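Local atomic coordinates of putative nucleic acid-binding lipoprotein (Klebsiella pneumoniae subsp. pneumoniae MGH 78578, PDB entry 3F1Z), a protein that is a putative lipoprotein of unknown function with an OB-fold, and may bind nucleic acid. Residues Y47-I61 and L103-Q117. Residues are numbered along the deposited sequence; the frame is centred on the assembly and turned at random.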
loop_
_atom_site.group_PDB
_atom_site.type_symbol
_atom_site.label_atom_id
_atom_site.label_comp_id
_atom_site.label_asym_id
_atom_site.label_seq_id
_atom_site.Cartn_x
_atom_site.Cartn_y
_atom_site.Cartn_z
ATOM N N TYR A 47 12.882 -5.316 -3.064
ATOM C CA TYR A 47 11.449 -5.431 -3.375
ATOM C C TYR A 47 11.010 -4.912 -4.751
ATOM O O TYR A 47 9.833 -5.058 -5.103
ATOM C CB TYR A 47 10.613 -4.683 -2.313
ATOM C CG TYR A 47 10.347 -5.464 -1.045
ATOM C CD1 TYR A 47 9.355 -6.406 -1.009
ATOM C CD2 TYR A 47 11.078 -5.248 0.116
ATOM C CE1 TYR A 47 9.109 -7.161 0.119
ATOM C CE2 TYR A 47 10.837 -5.988 1.258
ATOM C CZ TYR A 47 9.827 -6.956 1.254
ATOM O OH TYR A 47 9.523 -7.711 2.380
ATOM N N LEU A 48 11.921 -4.293 -5.505
ATOM C CA LEU A 48 11.563 -3.636 -6.778
ATOM C C LEU A 48 10.764 -4.531 -7.728
ATOM O O LEU A 48 11.226 -5.545 -8.144
ATOM C CB LEU A 48 12.817 -3.129 -7.515
ATOM C CG LEU A 48 12.539 -2.268 -8.764
ATOM C CD1 LEU A 48 11.662 -1.046 -8.418
ATOM C CD2 LEU A 48 13.800 -1.851 -9.526
ATOM N N GLY A 49 9.566 -4.124 -8.089
ATOM C CA GLY A 49 8.721 -4.938 -8.956
ATOM C C GLY A 49 7.882 -6.016 -8.250
ATOM O O GLY A 49 7.068 -6.645 -8.891
ATOM N N LYS A 50 8.056 -6.223 -6.949
ATOM C CA LYS A 50 7.354 -7.282 -6.258
ATOM C C LYS A 50 6.030 -6.820 -5.676
ATOM O O LYS A 50 5.801 -5.630 -5.426
ATOM C CB LYS A 50 8.227 -7.841 -5.146
ATOM C CG LYS A 50 9.574 -8.319 -5.660
ATOM C CD LYS A 50 10.274 -9.253 -4.667
ATOM C CE LYS A 50 11.683 -9.658 -5.135
ATOM N NZ LYS A 50 11.696 -9.884 -6.603
ATOM N N TRP A 51 5.154 -7.778 -5.441
ATOM C CA TRP A 51 3.848 -7.486 -4.906
ATOM C C TRP A 51 3.822 -7.913 -3.471
ATOM O O TRP A 51 4.333 -8.954 -3.147
ATOM C CB TRP A 51 2.796 -8.262 -5.691
ATOM C CG TRP A 51 2.680 -7.833 -7.133
ATOM C CD1 TRP A 51 3.418 -8.311 -8.187
ATOM C CD2 TRP A 51 1.777 -6.865 -7.676
ATOM N NE1 TRP A 51 3.016 -7.697 -9.356
ATOM C CE2 TRP A 51 2.017 -6.802 -9.068
ATOM C CE3 TRP A 51 0.805 -6.037 -7.122
ATOM C CZ2 TRP A 51 1.316 -5.938 -9.916
ATOM C CZ3 TRP A 51 0.102 -5.166 -7.959
ATOM C CH2 TRP A 51 0.353 -5.134 -9.347
ATOM N N VAL A 52 3.224 -7.107 -2.608
ATOM C CA VAL A 52 3.089 -7.458 -1.227
ATOM C C VAL A 52 1.635 -7.291 -0.807
ATOM O O VAL A 52 0.933 -6.458 -1.357
ATOM C CB VAL A 52 4.052 -6.648 -0.342
ATOM C CG1 VAL A 52 5.538 -7.025 -0.692
ATOM C CG2 VAL A 52 3.779 -5.181 -0.447
ATOM N N LYS A 53 1.203 -8.104 0.155
ATOM C CA LYS A 53 -0.157 -8.088 0.705
ATOM C C LYS A 53 -0.031 -7.622 2.158
ATOM O O LYS A 53 0.537 -8.330 3.017
ATOM C CB LYS A 53 -0.780 -9.490 0.578
ATOM C CG LYS A 53 -2.228 -9.526 0.982
ATOM C CD LYS A 53 -2.971 -10.777 0.530
ATOM C CE LYS A 53 -2.741 -11.955 1.399
ATOM N NZ LYS A 53 -3.689 -13.070 1.046
ATOM N N VAL A 54 -0.495 -6.408 2.435
ATOM C CA VAL A 54 -0.292 -5.769 3.761
ATOM C C VAL A 54 -1.633 -5.511 4.428
ATOM O O VAL A 54 -2.562 -5.005 3.800
ATOM C CB VAL A 54 0.486 -4.442 3.629
ATOM C CG1 VAL A 54 0.796 -3.799 5.030
ATOM C CG2 VAL A 54 1.771 -4.645 2.849
ATOM N N ARG A 55 -1.720 -5.866 5.708
ATOM C CA ARG A 55 -2.935 -5.713 6.506
ATOM C C ARG A 55 -2.707 -4.593 7.504
ATOM O O ARG A 55 -1.610 -4.463 8.040
ATOM C CB ARG A 55 -3.212 -7.021 7.212
ATOM C CG ARG A 55 -4.397 -7.055 8.148
ATOM C CD ARG A 55 -4.613 -8.506 8.527
ATOM N NE ARG A 55 -5.748 -8.709 9.397
ATOM C CZ ARG A 55 -5.668 -8.563 10.693
ATOM N NH1 ARG A 55 -4.519 -8.220 11.191
ATOM N NH2 ARG A 55 -6.702 -8.741 11.474
ATOM N N GLY A 56 -3.734 -3.787 7.758
ATOM C CA GLY A 56 -3.592 -2.602 8.629
ATOM C C GLY A 56 -4.890 -1.827 8.786
ATOM O O GLY A 56 -5.921 -2.237 8.302
ATOM N N VAL A 57 -4.832 -0.713 9.497
ATOM C CA VAL A 57 -5.994 0.107 9.713
ATOM C C VAL A 57 -5.860 1.331 8.837
ATOM O O VAL A 57 -4.853 2.034 8.884
ATOM C CB VAL A 57 -6.169 0.550 11.196
ATOM C CG1 VAL A 57 -7.361 1.464 11.308
ATOM C CG2 VAL A 57 -6.374 -0.635 12.111
ATOM N N ILE A 58 -6.901 1.579 8.047
ATOM C CA ILE A 58 -6.941 2.697 7.163
ATOM C C ILE A 58 -7.190 3.925 8.027
ATOM O O ILE A 58 -8.125 3.939 8.821
ATOM C CB ILE A 58 -8.046 2.539 6.116
ATOM C CG1 ILE A 58 -7.778 1.290 5.265
ATOM C CG2 ILE A 58 -8.133 3.796 5.215
ATOM C CD1 ILE A 58 -6.376 1.247 4.602
ATOM N N VAL A 59 -6.332 4.933 7.877
ATOM C CA VAL A 59 -6.449 6.175 8.620
ATOM C C VAL A 59 -6.682 7.400 7.726
ATOM O O VAL A 59 -6.938 8.497 8.231
ATOM C CB VAL A 59 -5.212 6.436 9.514
ATOM C CG1 VAL A 59 -5.171 5.399 10.627
ATOM C CG2 VAL A 59 -3.964 6.416 8.700
ATOM N N ASP A 60 -6.564 7.243 6.414
ATOM C CA ASP A 60 -6.890 8.343 5.539
ATOM C C ASP A 60 -7.132 7.815 4.144
ATOM O O ASP A 60 -6.423 6.937 3.674
ATOM C CB ASP A 60 -5.796 9.396 5.527
ATOM C CG ASP A 60 -6.205 10.653 4.760
ATOM O OD1 ASP A 60 -7.070 11.399 5.287
ATOM O OD2 ASP A 60 -5.654 10.896 3.632
ATOM N N ILE A 61 -8.148 8.385 3.498
ATOM C CA ILE A 61 -8.539 8.088 2.133
ATOM C C ILE A 61 -8.780 9.468 1.522
ATOM O O ILE A 61 -9.499 10.278 2.110
ATOM C CB ILE A 61 -9.852 7.325 2.074
ATOM C CG1 ILE A 61 -9.730 5.965 2.788
ATOM C CG2 ILE A 61 -10.274 7.193 0.626
ATOM C CD1 ILE A 61 -11.040 5.358 3.204
ATOM N N LEU A 103 -13.539 1.086 1.048
ATOM C CA LEU A 103 -12.768 1.164 2.274
ATOM C C LEU A 103 -13.431 2.135 3.237
ATOM O O LEU A 103 -14.389 2.842 2.887
ATOM C CB LEU A 103 -11.392 1.677 1.969
ATOM C CG LEU A 103 -10.508 0.762 1.137
ATOM C CD1 LEU A 103 -9.193 1.510 0.831
ATOM C CD2 LEU A 103 -10.286 -0.539 1.879
ATOM N N SER A 104 -12.932 2.146 4.462
ATOM C CA SER A 104 -13.451 3.034 5.500
ATOM C C SER A 104 -12.351 3.431 6.522
ATOM O O SER A 104 -11.601 2.599 6.991
ATOM C CB SER A 104 -14.623 2.354 6.169
ATOM O OG SER A 104 -15.162 3.223 7.126
ATOM N N ASN A 105 -12.225 4.724 6.824
ATOM C CA ASN A 105 -11.257 5.188 7.810
ATOM C C ASN A 105 -11.587 4.559 9.153
ATOM O O ASN A 105 -12.732 4.582 9.582
ATOM C CB ASN A 105 -11.269 6.713 7.945
ATOM C CG ASN A 105 -10.602 7.433 6.768
ATOM O OD1 ASN A 105 -9.538 7.011 6.253
ATOM N ND2 ASN A 105 -11.216 8.544 6.348
ATOM N N GLY A 106 -10.591 3.995 9.824
ATOM C CA GLY A 106 -10.842 3.333 11.092
ATOM C C GLY A 106 -11.095 1.830 10.949
ATOM O O GLY A 106 -11.178 1.135 11.958
ATOM N N SER A 107 -11.214 1.327 9.707
ATOM C CA SER A 107 -11.459 -0.099 9.451
ATOM C C SER A 107 -10.199 -0.804 8.999
ATOM O O SER A 107 -9.373 -0.242 8.257
ATOM C CB SER A 107 -12.516 -0.295 8.376
ATOM O OG SER A 107 -13.801 0.058 8.858
ATOM N N VAL A 108 -10.048 -2.036 9.463
ATOM C CA VAL A 108 -8.916 -2.852 9.084
ATOM C C VAL A 108 -9.120 -3.245 7.632
ATOM O O VAL A 108 -10.236 -3.489 7.216
ATOM C CB VAL A 108 -8.807 -4.117 9.996
ATOM C CG1 VAL A 108 -7.758 -5.069 9.500
ATOM C CG2 VAL A 108 -8.511 -3.721 11.425
ATOM N N ALA A 109 -8.068 -3.248 6.834
ATOM C CA ALA A 109 -8.165 -3.711 5.450
ATOM C C ALA A 109 -6.877 -4.423 5.084
ATOM O O ALA A 109 -5.878 -4.274 5.772
ATOM C CB ALA A 109 -8.403 -2.569 4.490
ATOM N N THR A 110 -6.923 -5.165 3.981
ATOM C CA THR A 110 -5.793 -5.861 3.433
ATOM C C THR A 110 -5.755 -5.477 1.993
ATOM O O THR A 110 -6.741 -5.630 1.273
ATOM C CB THR A 110 -5.941 -7.380 3.545
ATOM O OG1 THR A 110 -6.168 -7.714 4.909
ATOM C CG2 THR A 110 -4.654 -8.114 3.063
ATOM N N ILE A 111 -4.591 -5.003 1.564
ATOM C CA ILE A 111 -4.393 -4.513 0.218
ATOM C C ILE A 111 -3.100 -5.065 -0.374
ATOM O O ILE A 111 -2.063 -5.119 0.293
ATOM C CB ILE A 111 -4.321 -2.979 0.251
ATOM C CG1 ILE A 111 -5.562 -2.417 0.966
ATOM C CG2 ILE A 111 -4.166 -2.382 -1.170
ATOM C CD1 ILE A 111 -5.648 -0.901 1.030
ATOM N N VAL A 112 -3.185 -5.533 -1.613
ATOM C CA VAL A 112 -2.042 -6.010 -2.368
ATOM C C VAL A 112 -1.569 -4.826 -3.188
ATOM O O VAL A 112 -2.388 -4.125 -3.767
ATOM C CB VAL A 112 -2.406 -7.123 -3.327
ATOM C CG1 VAL A 112 -1.131 -7.579 -4.182
ATOM C CG2 VAL A 112 -2.864 -8.237 -2.562
ATOM N N GLY A 113 -0.263 -4.607 -3.253
ATOM C CA GLY A 113 0.272 -3.504 -4.016
ATOM C C GLY A 113 1.646 -3.853 -4.489
ATOM O O GLY A 113 2.247 -4.815 -3.961
ATOM N N GLN A 114 2.163 -3.058 -5.439
ATOM C CA GLN A 114 3.467 -3.301 -6.054
ATOM C C GLN A 114 4.491 -2.264 -5.663
ATOM O O GLN A 114 4.190 -1.075 -5.623
ATOM C CB GLN A 114 3.331 -3.334 -7.557
ATOM C CG GLN A 114 4.587 -3.817 -8.256
ATOM C CD GLN A 114 4.435 -3.920 -9.763
ATOM O OE1 GLN A 114 3.744 -3.101 -10.382
ATOM N NE2 GLN A 114 5.092 -4.901 -10.357
ATOM N N VAL A 115 5.714 -2.711 -5.369
ATOM C CA VAL A 115 6.796 -1.792 -5.008
ATOM C C VAL A 115 7.485 -1.286 -6.251
ATOM O O VAL A 115 7.971 -2.052 -7.091
ATOM C CB VAL A 115 7.859 -2.444 -4.107
ATOM C CG1 VAL A 115 8.965 -1.439 -3.772
ATOM C CG2 VAL A 115 7.230 -2.990 -2.818
ATOM N N HIS A 116 7.438 0.027 -6.403
ATOM C CA HIS A 116 8.134 0.748 -7.464
ATOM C C HIS A 116 9.288 1.425 -6.757
ATOM O O HIS A 116 9.404 1.336 -5.525
ATOM C CB HIS A 116 7.185 1.754 -8.121
ATOM C CG HIS A 116 6.192 1.111 -9.037
ATOM N ND1 HIS A 116 5.432 1.828 -9.937
ATOM C CD2 HIS A 116 5.862 -0.190 -9.217
ATOM C CE1 HIS A 116 4.638 0.999 -10.595
ATOM N NE2 HIS A 116 4.900 -0.236 -10.201
ATOM N N GLN A 117 10.153 2.082 -7.505
ATOM C CA GLN A 117 11.339 2.687 -6.897
ATOM C C GLN A 117 10.948 3.735 -5.830
ATOM O O GLN A 117 10.037 4.528 -6.029
ATOM C CB GLN A 117 12.268 3.290 -7.973
ATOM C CG GLN A 117 13.702 3.567 -7.448
ATOM C CD GLN A 117 14.570 2.299 -7.241
ATOM O OE1 GLN A 117 14.763 1.816 -6.109
ATOM N NE2 GLN A 117 15.084 1.765 -8.341
HETATM O O HOH W 1 -9.909 10.678 4.750
#
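Two torsions stack Q114 on W51: CG of Q114 lies anti to the backbone N (chi1 -170°) with the chain extended beyond it, while CG of W51 is anti to the carbonyl carbon and beside the backbone N (chi1 -65°). CB of Q114 sits over one face of the indole, 3.6 Å from the centroid of the six-membered ring, a CH-pi contact, and the amide continues across the same ring system with its plane only 18° from that of the indole. NE2 of Q114 then donates to O of G49 at 3.0 Å; the bond is nearly straight and lies in the amide plane, yet it reaches the carbonyl from above its plane. OE1 of Q114 accepts from NE2 of H116 at 3.1 Å. Alongside, G49 N donates to V115 O and V115 N to K50 O, and CG2 of V115 packs on CB of Y47 at 3.8 Å.

From this end, strands 51-61 and 108-114 run antiparallel, with paired backbone bonds at V52/G113, V54/I111 and G56/A109. On the face of W51, the aliphatic part of K53 passes T110 and V112, its CG 3.5 Å from T110 CG2, before NZ leaves for the carbonyl of V21. R55 passes T110 and V108 on its way to a salt bridge with E80. On the other face, CD1 of I58 meets CD1 of I111 at 4.2 Å.

Beyond V57, the turn S104-S107 closes the ladder: G106 N donates to I58 O at 2.7 Å. ND2 of N105 reaches a water that donates to D60 OD1 and I61 O, beside the classic bulge at V59 and D60 opposite T76. In the OB-fold sheet, backbone bonds thus set the register, the V54/I111 face is apolar and packs on strand 88-93, and one bond at each end probably limits rotation of the Q114 amide over W51.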